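Local structure of uncharacterized protein (Bordetella bronchiseptica, 4XG0) at residues Trp130-Ala141 / Gln232-Leu242; Gly25-Asp33 / Leu99-Lys110. The protein probably acts as a kinase of the DUF1537 family, which serves catabolic pathways for acid sugars, pairing a sugar-binding domain with a nucleotide-binding domain. All coordinates share one frame; numbering follows the deposited sequence.

Interactions 1 and 2 each join two neighbouring strands of one parallel sheet in the sugar-binding domain, and both are largely buried. They adjoin: strand 106-110 of interaction 2 lies beside strand 234-238 of interaction 1, and backbone bonds, the one to G238 probable, link K109 to P236 and G238. In both, the N-terminal ends carry the more exposed residues (D133, Q232 and R233; Y27, Q105 and R106), although W130 is buried. Their C-terminal ends differ. Interaction 1 finishes in a serine-capped turn and a bridging water, whereas interaction 2 finishes in D33 and two lysines. Both ends approach a bound citrate, bonded by K110 and neared by S239.

Interaction 1 of 2, residues Trp130-Ala141 / Gln232-Leu242; sequences WGEDAIAVVCPA and QRAVPVGSGGL
The W130 indole meets residues 232-242 at its edge, where NE1 donates to Q232 O (2.8 Å) almost in the ring plane; A134 CB also lies at the ring edge, and V235 CG2 approaches CD1 obliquely at 3.3 Å. The two segments hold neighbouring strands in the parallel alpha/beta sheet of the sugar-binding domain. The guanidinium of R233 has I135 CD1 over the centre of one face, 3.6 Å above the plane, and D133 O at its edge, bonded to NE at 3.1 Å and weakly to NH2. A bend at chi3 (-60°) turns the R233 chain so that it covers the start of strand 135-139. D133 OD2, 4.2 Å from R233 NE and well out of the guanidinium plane, probably contributes only charge. Along the strands, I135 N, V137 N and C139 N donate to R233 O, V235 O and V237 O, while V235 N and V237 N return bonds to I135 O and V137 O. V237 and V138 stand side by side on the face that carries A136, which packs on helix 119-130; V137 and P236 face helix 217-230. Beyond the strands, S239 N-caps helix 240-252 through G241 N. A water donates to C139 O and A141 O and accepts from S239 N, and S239 OG donates to P140 O at 2.9 Å, from above the carbonyl plane.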
# COMPACT_ATOMS: atom_id res chain seq x y z
N TRP A 130 -7.14 22.02 3.25
CA TRP A 130 -6.32 20.99 3.89
C TRP A 130 -5.13 21.62 4.60
O TRP A 130 -4.84 21.29 5.75
CB TRP A 130 -5.87 19.93 2.88
CG TRP A 130 -5.07 18.80 3.49
CD1 TRP A 130 -3.75 18.54 3.32
CD2 TRP A 130 -5.57 17.77 4.38
NE1 TRP A 130 -3.38 17.41 4.04
CE2 TRP A 130 -4.48 16.94 4.70
CE3 TRP A 130 -6.82 17.49 4.94
CZ2 TRP A 130 -4.62 15.81 5.54
CZ3 TRP A 130 -6.95 16.40 5.77
CH2 TRP A 130 -5.85 15.58 6.07
N GLY A 131 -4.44 22.54 3.95
CA GLY A 131 -3.36 23.25 4.62
C GLY A 131 -2.63 24.22 3.72
O GLY A 131 -2.70 24.12 2.49
N GLU A 132 -1.91 25.16 4.32
CA GLU A 132 -1.21 26.17 3.55
C GLU A 132 -0.06 25.53 2.78
O GLU A 132 0.18 25.85 1.62
CB GLU A 132 -0.71 27.29 4.46
CG GLU A 132 -1.84 28.15 5.01
CD GLU A 132 -1.36 29.46 5.61
OE1 GLU A 132 -0.15 29.76 5.54
OE2 GLU A 132 -2.21 30.20 6.16
N ASP A 133 0.63 24.59 3.42
CA ASP A 133 1.72 23.87 2.77
C ASP A 133 1.23 22.65 1.98
O ASP A 133 2.04 21.83 1.59
CB ASP A 133 2.73 23.39 3.83
CG ASP A 133 2.16 22.28 4.73
OD1 ASP A 133 0.92 22.08 4.75
OD2 ASP A 133 2.96 21.61 5.43
N ALA A 134 -0.07 22.55 1.73
CA ALA A 134 -0.58 21.35 1.05
C ALA A 134 -0.14 21.32 -0.41
O ALA A 134 0.03 22.38 -1.06
CB ALA A 134 -2.10 21.26 1.17
N ILE A 135 0.13 20.13 -0.91
CA ILE A 135 0.46 19.96 -2.33
C ILE A 135 -0.62 19.08 -2.93
O ILE A 135 -0.91 17.99 -2.40
CB ILE A 135 1.83 19.27 -2.54
CG1 ILE A 135 2.95 20.08 -1.87
CG2 ILE A 135 2.11 19.05 -4.03
CD1 ILE A 135 4.31 19.44 -1.97
N ALA A 136 -1.25 19.53 -4.01
CA ALA A 136 -2.22 18.68 -4.70
C ALA A 136 -1.41 17.94 -5.74
O ALA A 136 -0.83 18.58 -6.62
CB ALA A 136 -3.33 19.51 -5.37
N VAL A 137 -1.39 16.62 -5.62
CA VAL A 137 -0.61 15.76 -6.50
C VAL A 137 -1.60 15.05 -7.40
O VAL A 137 -2.27 14.10 -6.99
CB VAL A 137 0.23 14.77 -5.70
CG1 VAL A 137 1.14 13.97 -6.66
CG2 VAL A 137 1.04 15.53 -4.62
N VAL A 138 -1.67 15.52 -8.63
CA VAL A 138 -2.80 15.20 -9.49
C VAL A 138 -2.41 14.16 -10.52
O VAL A 138 -1.51 14.38 -11.37
CB VAL A 138 -3.30 16.46 -10.20
CG1 VAL A 138 -4.48 16.13 -11.04
CG2 VAL A 138 -3.67 17.53 -9.20
N CYS A 139 -3.09 13.03 -10.48
CA CYS A 139 -2.86 11.98 -11.46
C CYS A 139 -4.11 11.08 -11.59
O CYS A 139 -4.26 10.08 -10.87
CB CYS A 139 -1.67 11.14 -11.07
SG CYS A 139 -1.40 9.73 -12.18
N PRO A 140 -4.98 11.39 -12.54
CA PRO A 140 -6.24 10.64 -12.59
C PRO A 140 -6.15 9.32 -13.38
O PRO A 140 -7.17 8.72 -13.75
CB PRO A 140 -7.21 11.63 -13.26
CG PRO A 140 -6.57 12.96 -13.09
CD PRO A 140 -5.11 12.67 -13.24
N ALA A 141 -4.95 8.90 -13.70
CA ALA A 141 -4.77 7.64 -14.45
C ALA A 141 -5.47 6.46 -13.83
O ALA A 141 -5.53 6.32 -12.59
CB ALA A 141 -3.30 7.30 -14.58
N GLN A 232 1.75 14.00 5.43
CA GLN A 232 0.46 14.64 5.62
C GLN A 232 0.16 15.73 4.59
O GLN A 232 -0.99 15.88 4.15
CB GLN A 232 0.35 15.23 7.04
CG GLN A 232 -0.91 16.04 7.23
CD GLN A 232 -1.20 16.37 8.67
OE1 GLN A 232 -0.48 15.95 9.59
NE2 GLN A 232 -2.28 17.11 8.89
N ARG A 233 1.18 16.47 4.18
CA ARG A 233 0.99 17.61 3.29
C ARG A 233 0.57 17.20 1.87
O ARG A 233 0.02 18.02 1.13
CB ARG A 233 2.27 18.46 3.22
CG ARG A 233 3.41 17.83 2.44
CD ARG A 233 4.71 18.66 2.47
NE ARG A 233 4.56 20.00 1.91
CZ ARG A 233 5.48 20.64 1.18
NH1 ARG A 233 6.64 20.07 0.91
NH2 ARG A 233 5.24 21.86 0.72
N ALA A 234 0.83 15.95 1.50
CA ALA A 234 0.59 15.51 0.13
C ALA A 234 -0.84 15.04 -0.06
O ALA A 234 -1.24 14.00 0.48
CB ALA A 234 1.53 14.40 -0.23
N VAL A 235 -1.58 15.78 -0.88
CA VAL A 235 -2.97 15.49 -1.16
C VAL A 235 -3.14 14.85 -2.54
O VAL A 235 -3.26 15.56 -3.55
CB VAL A 235 -3.84 16.76 -1.13
CG1 VAL A 235 -5.29 16.38 -1.44
CG2 VAL A 235 -3.76 17.50 0.23
N PRO A 236 -3.14 13.52 -2.60
CA PRO A 236 -3.39 12.92 -3.91
C PRO A 236 -4.79 13.23 -4.44
O PRO A 236 -5.78 13.22 -3.72
CB PRO A 236 -3.23 11.44 -3.65
CG PRO A 236 -3.42 11.27 -2.19
CD PRO A 236 -2.94 12.50 -1.55
N VAL A 237 -4.82 13.49 -5.74
CA VAL A 237 -6.06 13.72 -6.47
C VAL A 237 -6.04 12.75 -7.62
O VAL A 237 -5.23 12.87 -8.55
CB VAL A 237 -6.12 15.12 -7.05
CG1 VAL A 237 -7.45 15.34 -7.81
CG2 VAL A 237 -5.91 16.18 -5.97
N GLY A 238 -6.92 11.75 -7.55
CA GLY A 238 -6.85 10.68 -8.52
C GLY A 238 -8.18 9.99 -8.71
O GLY A 238 -9.16 10.34 -8.07
N SER A 239 -8.21 9.04 -9.61
CA SER A 239 -9.40 8.26 -9.81
C SER A 239 -9.25 6.97 -9.05
O SER A 239 -8.45 6.85 -8.10
CB SER A 239 -9.57 7.94 -11.29
OG SER A 239 -8.51 7.11 -11.74
N GLY A 240 -9.91 5.94 -9.54
CA GLY A 240 -9.73 4.63 -8.92
C GLY A 240 -8.34 4.04 -9.05
O GLY A 240 -7.98 3.14 -8.30
N GLY A 241 -7.53 4.57 -9.96
CA GLY A 241 -6.22 4.00 -10.17
C GLY A 241 -5.31 4.16 -8.98
O GLY A 241 -4.51 3.32 -8.71
N LEU A 242 -5.49 5.27 -8.26
CA LEU A 242 -4.62 5.60 -7.13
C LEU A 242 -5.10 4.99 -5.81
O LEU A 242 -4.35 4.93 -4.83
CB LEU A 242 -4.51 7.09 -6.97
CG LEU A 242 -3.14 7.60 -7.41
CD1 LEU A 242 -3.15 9.11 -7.41
CD2 LEU A 242 -1.99 7.13 -6.60
O HOH W 1 -5.71 7.86 -10.34

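Interaction 2 of 2, residues Gly25-Asp33 / Leu99-Lys110; sequences GPYIGIVAD and LRAAGVQRLYKK
Y27 O accepts two backbone bonds, from Q105 N (2.8 Å) and R106 N (2.9 Å), and so ties the start of strand 28-32 to strand 106-110. From there the parallel ladder alternates: G29 N to R106 O, Y108 N to G29 O, V31 N to Y108 O and K110 N to V31 O, ending in a weak bond from D33 N to K110 O. These are neighbouring strands of the domain's parallel sheet, and helix 85-101 leads into the second through a Schellman motif at G103. R106 NH1 donates to Q105 O, the carbonyl of the preceding residue, and a bend at chi2 (-69°) brings the R106 guanidinium back beside Y27, one face under Y27 OH, 3.6 Å from the plane. The Q105 amide meets the Y27 ring at its edge, NE2 3.7 Å from CD1, the planes nearly perpendicular (87°). On one side of the sheet V31 CG2 meets L99 CD1 (3.7 Å) and L107 CD1, while V104 CG1 presses on G29 N at 3.2 Å. On the other, I30 CG1 lies alongside Y108 CD2, and A32 CB touches K110 CG. Y108 OH bonds S239 O; D33 forms a salt bridge with R81, and K109 with E122. K110 NZ, linked through a water to D33 OD1, bonds a citrate, probably a crystallisation component that may mark a pocket; this strand end may therefore suit an anionic ligand.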
# COMPACT_ATOMS: atom_id res chain seq x y z
N GLY A 25 -9.27 6.25 15.75
CA GLY A 25 -10.06 7.33 15.19
C GLY A 25 -9.70 7.55 13.73
O GLY A 25 -8.76 6.94 13.22
N PRO A 26 -10.46 8.42 13.05
CA PRO A 26 -10.28 8.57 11.60
C PRO A 26 -8.89 9.05 11.22
O PRO A 26 -8.39 10.05 11.75
CB PRO A 26 -11.34 9.63 11.26
CG PRO A 26 -12.39 9.35 12.19
CD PRO A 26 -11.68 9.09 13.49
N TYR A 27 -8.26 8.31 10.33
CA TYR A 27 -6.91 8.62 9.88
C TYR A 27 -6.90 9.13 8.44
O TYR A 27 -6.14 10.05 8.11
CB TYR A 27 -6.06 7.37 10.01
CG TYR A 27 -4.63 7.53 9.54
CD1 TYR A 27 -3.77 8.44 10.17
CD2 TYR A 27 -4.15 6.78 8.51
CE1 TYR A 27 -2.47 8.56 9.77
CE2 TYR A 27 -2.83 6.92 8.07
CZ TYR A 27 -2.00 7.82 8.72
OH TYR A 27 -0.70 7.93 8.30
N ILE A 28 -7.72 8.53 7.58
CA ILE A 28 -7.76 8.88 6.15
C ILE A 28 -9.13 9.34 5.80
O ILE A 28 -10.12 8.74 6.19
CB ILE A 28 -7.44 7.66 5.29
CG1 ILE A 28 -5.99 7.25 5.46
CG2 ILE A 28 -7.76 7.95 3.82
CD1 ILE A 28 -5.75 5.78 5.22
N GLY A 29 -9.22 10.45 5.08
CA GLY A 29 -10.48 10.90 4.52
C GLY A 29 -10.45 10.79 3.00
O GLY A 29 -9.46 11.16 2.37
N ILE A 30 -11.53 10.27 2.43
CA ILE A 30 -11.71 10.17 0.98
C ILE A 30 -12.89 11.08 0.56
O ILE A 30 -14.03 10.87 0.96
CB ILE A 30 -12.04 8.74 0.53
CG1 ILE A 30 -10.91 7.78 0.85
CG2 ILE A 30 -12.31 8.73 -0.98
CD1 ILE A 30 -11.39 6.34 0.79
N VAL A 31 -12.61 12.13 -0.22
CA VAL A 31 -13.65 12.98 -0.80
C VAL A 31 -13.84 12.67 -2.30
O VAL A 31 -12.95 12.95 -3.10
CB VAL A 31 -13.25 14.47 -0.67
CG1 VAL A 31 -14.34 15.37 -1.23
CG2 VAL A 31 -12.97 14.83 0.77
N ALA A 32 -14.98 12.07 -2.66
CA ALA A 32 -15.28 11.76 -4.05
C ALA A 32 -16.41 12.62 -4.57
O ALA A 32 -17.31 12.97 -3.82
CB ALA A 32 -15.65 10.30 -4.19
N ASP A 33 -16.39 12.93 -5.86
CA ASP A 33 -17.44 13.78 -6.40
C ASP A 33 -18.71 13.04 -6.83
O ASP A 33 -19.69 13.66 -7.21
CB ASP A 33 -16.88 14.68 -7.52
CG ASP A 33 -16.48 13.91 -8.76
OD1 ASP A 33 -16.14 12.71 -8.66
OD2 ASP A 33 -16.54 14.52 -9.86
N LEU A 99 -13.44 16.96 7.86
CA LEU A 99 -12.53 15.81 7.99
C LEU A 99 -11.28 16.21 8.78
O LEU A 99 -10.83 15.49 9.65
CB LEU A 99 -12.14 15.27 6.61
CG LEU A 99 -13.31 14.65 5.85
CD1 LEU A 99 -12.95 14.43 4.42
CD2 LEU A 99 -13.70 13.27 6.49
N ARG A 100 -10.73 17.39 8.50
CA ARG A 100 -9.54 17.80 9.21
C ARG A 100 -9.90 18.06 10.67
O ARG A 100 -9.24 17.56 11.59
CB ARG A 100 -8.92 19.04 8.57
CG ARG A 100 -7.40 19.08 8.74
CD ARG A 100 -6.82 20.40 8.28
NE ARG A 100 -7.53 21.54 8.84
CZ ARG A 100 -7.28 22.80 8.52
NH1 ARG A 100 -6.32 23.06 7.63
NH2 ARG A 100 -7.99 23.77 9.09
N ALA A 101 -10.96 18.83 10.89
CA ALA A 101 -11.45 19.07 12.24
C ALA A 101 -11.55 17.75 12.99
O ALA A 101 -11.30 17.71 14.19
CB ALA A 101 -12.79 19.74 12.20
N ALA A 102 -11.92 16.68 12.28
CA ALA A 102 -12.17 15.38 12.91
C ALA A 102 -10.91 14.55 13.16
O ALA A 102 -11.00 13.42 13.60
CB ALA A 102 -13.15 14.56 12.08
N GLY A 103 -9.74 15.11 12.87
CA GLY A 103 -8.50 14.42 13.16
C GLY A 103 -7.86 13.65 12.01
O GLY A 103 -6.80 13.06 12.19
N VAL A 104 -8.49 13.65 10.84
CA VAL A 104 -7.94 13.00 9.66
C VAL A 104 -6.57 13.56 9.33
O VAL A 104 -6.36 14.77 9.41
CB VAL A 104 -8.88 13.14 8.45
CG1 VAL A 104 -8.20 12.68 7.21
CG2 VAL A 104 -10.15 12.35 8.69
N GLN A 105 -5.63 12.68 9.02
CA GLN A 105 -4.25 13.08 8.75
C GLN A 105 -3.77 12.76 7.33
O GLN A 105 -2.67 13.18 6.94
CB GLN A 105 -3.30 12.38 9.71
CG GLN A 105 -3.57 12.68 11.16
CD GLN A 105 -2.69 11.85 12.05
OE1 GLN A 105 -1.46 11.95 11.99
NE2 GLN A 105 -3.31 10.99 12.84
N ARG A 106 -4.56 12.00 6.58
CA ARG A 106 -4.30 11.84 5.15
C ARG A 106 -5.59 12.11 4.38
O ARG A 106 -6.66 11.66 4.78
CB ARG A 106 -3.78 10.41 4.86
CG ARG A 106 -2.43 10.14 5.54
CD ARG A 106 -1.29 10.95 4.93
NE ARG A 106 0.03 10.54 5.41
CZ ARG A 106 0.56 10.89 6.58
NH1 ARG A 106 -0.09 11.69 7.43
NH2 ARG A 106 1.77 10.46 6.90
N LEU A 107 -5.47 12.84 3.28
CA LEU A 107 -6.62 13.16 2.43
C LEU A 107 -6.43 12.65 1.00
O LEU A 107 -5.40 12.93 0.38
CB LEU A 107 -6.79 14.67 2.33
CG LEU A 107 -8.03 15.15 1.61
CD1 LEU A 107 -9.23 14.81 2.43
CD2 LEU A 107 -7.99 16.68 1.33
N TYR A 108 -7.44 11.95 0.47
CA TYR A 108 -7.44 11.51 -0.93
C TYR A 108 -8.67 12.11 -1.60
O TYR A 108 -9.80 11.92 -1.14
CB TYR A 108 -7.46 9.98 -0.98
CG TYR A 108 -7.78 9.24 -2.28
CD1 TYR A 108 -7.56 9.77 -3.54
CD2 TYR A 108 -8.30 7.95 -2.19
CE1 TYR A 108 -7.87 9.00 -4.70
CE2 TYR A 108 -8.60 7.22 -3.31
CZ TYR A 108 -8.38 7.75 -4.56
OH TYR A 108 -8.69 6.96 -5.64
N LYS A 109 -8.45 12.87 -2.67
CA LYS A 109 -9.57 13.39 -3.43
C LYS A 109 -9.80 12.53 -4.68
O LYS A 109 -8.91 12.40 -5.53
CB LYS A 109 -9.34 14.84 -3.88
CG LYS A 109 -10.55 15.45 -4.48
CD LYS A 109 -10.35 16.91 -4.90
CE LYS A 109 -11.69 17.63 -5.21
NZ LYS A 109 -12.34 17.17 -6.48
N LYS A 110 -10.97 11.92 -4.75
CA LYS A 110 -11.33 10.97 -5.80
C LYS A 110 -12.16 11.67 -6.87
O LYS A 110 -13.25 12.21 -6.59
CB LYS A 110 -12.09 9.76 -5.22
CG LYS A 110 -12.97 8.98 -6.23
CD LYS A 110 -12.11 8.23 -7.29
CE LYS A 110 -12.98 7.38 -8.20
NZ LYS A 110 -13.83 8.18 -9.08
O HOH W 2 -9.25 11.26 13.87
O HOH W 3 -15.87 9.95 -8.10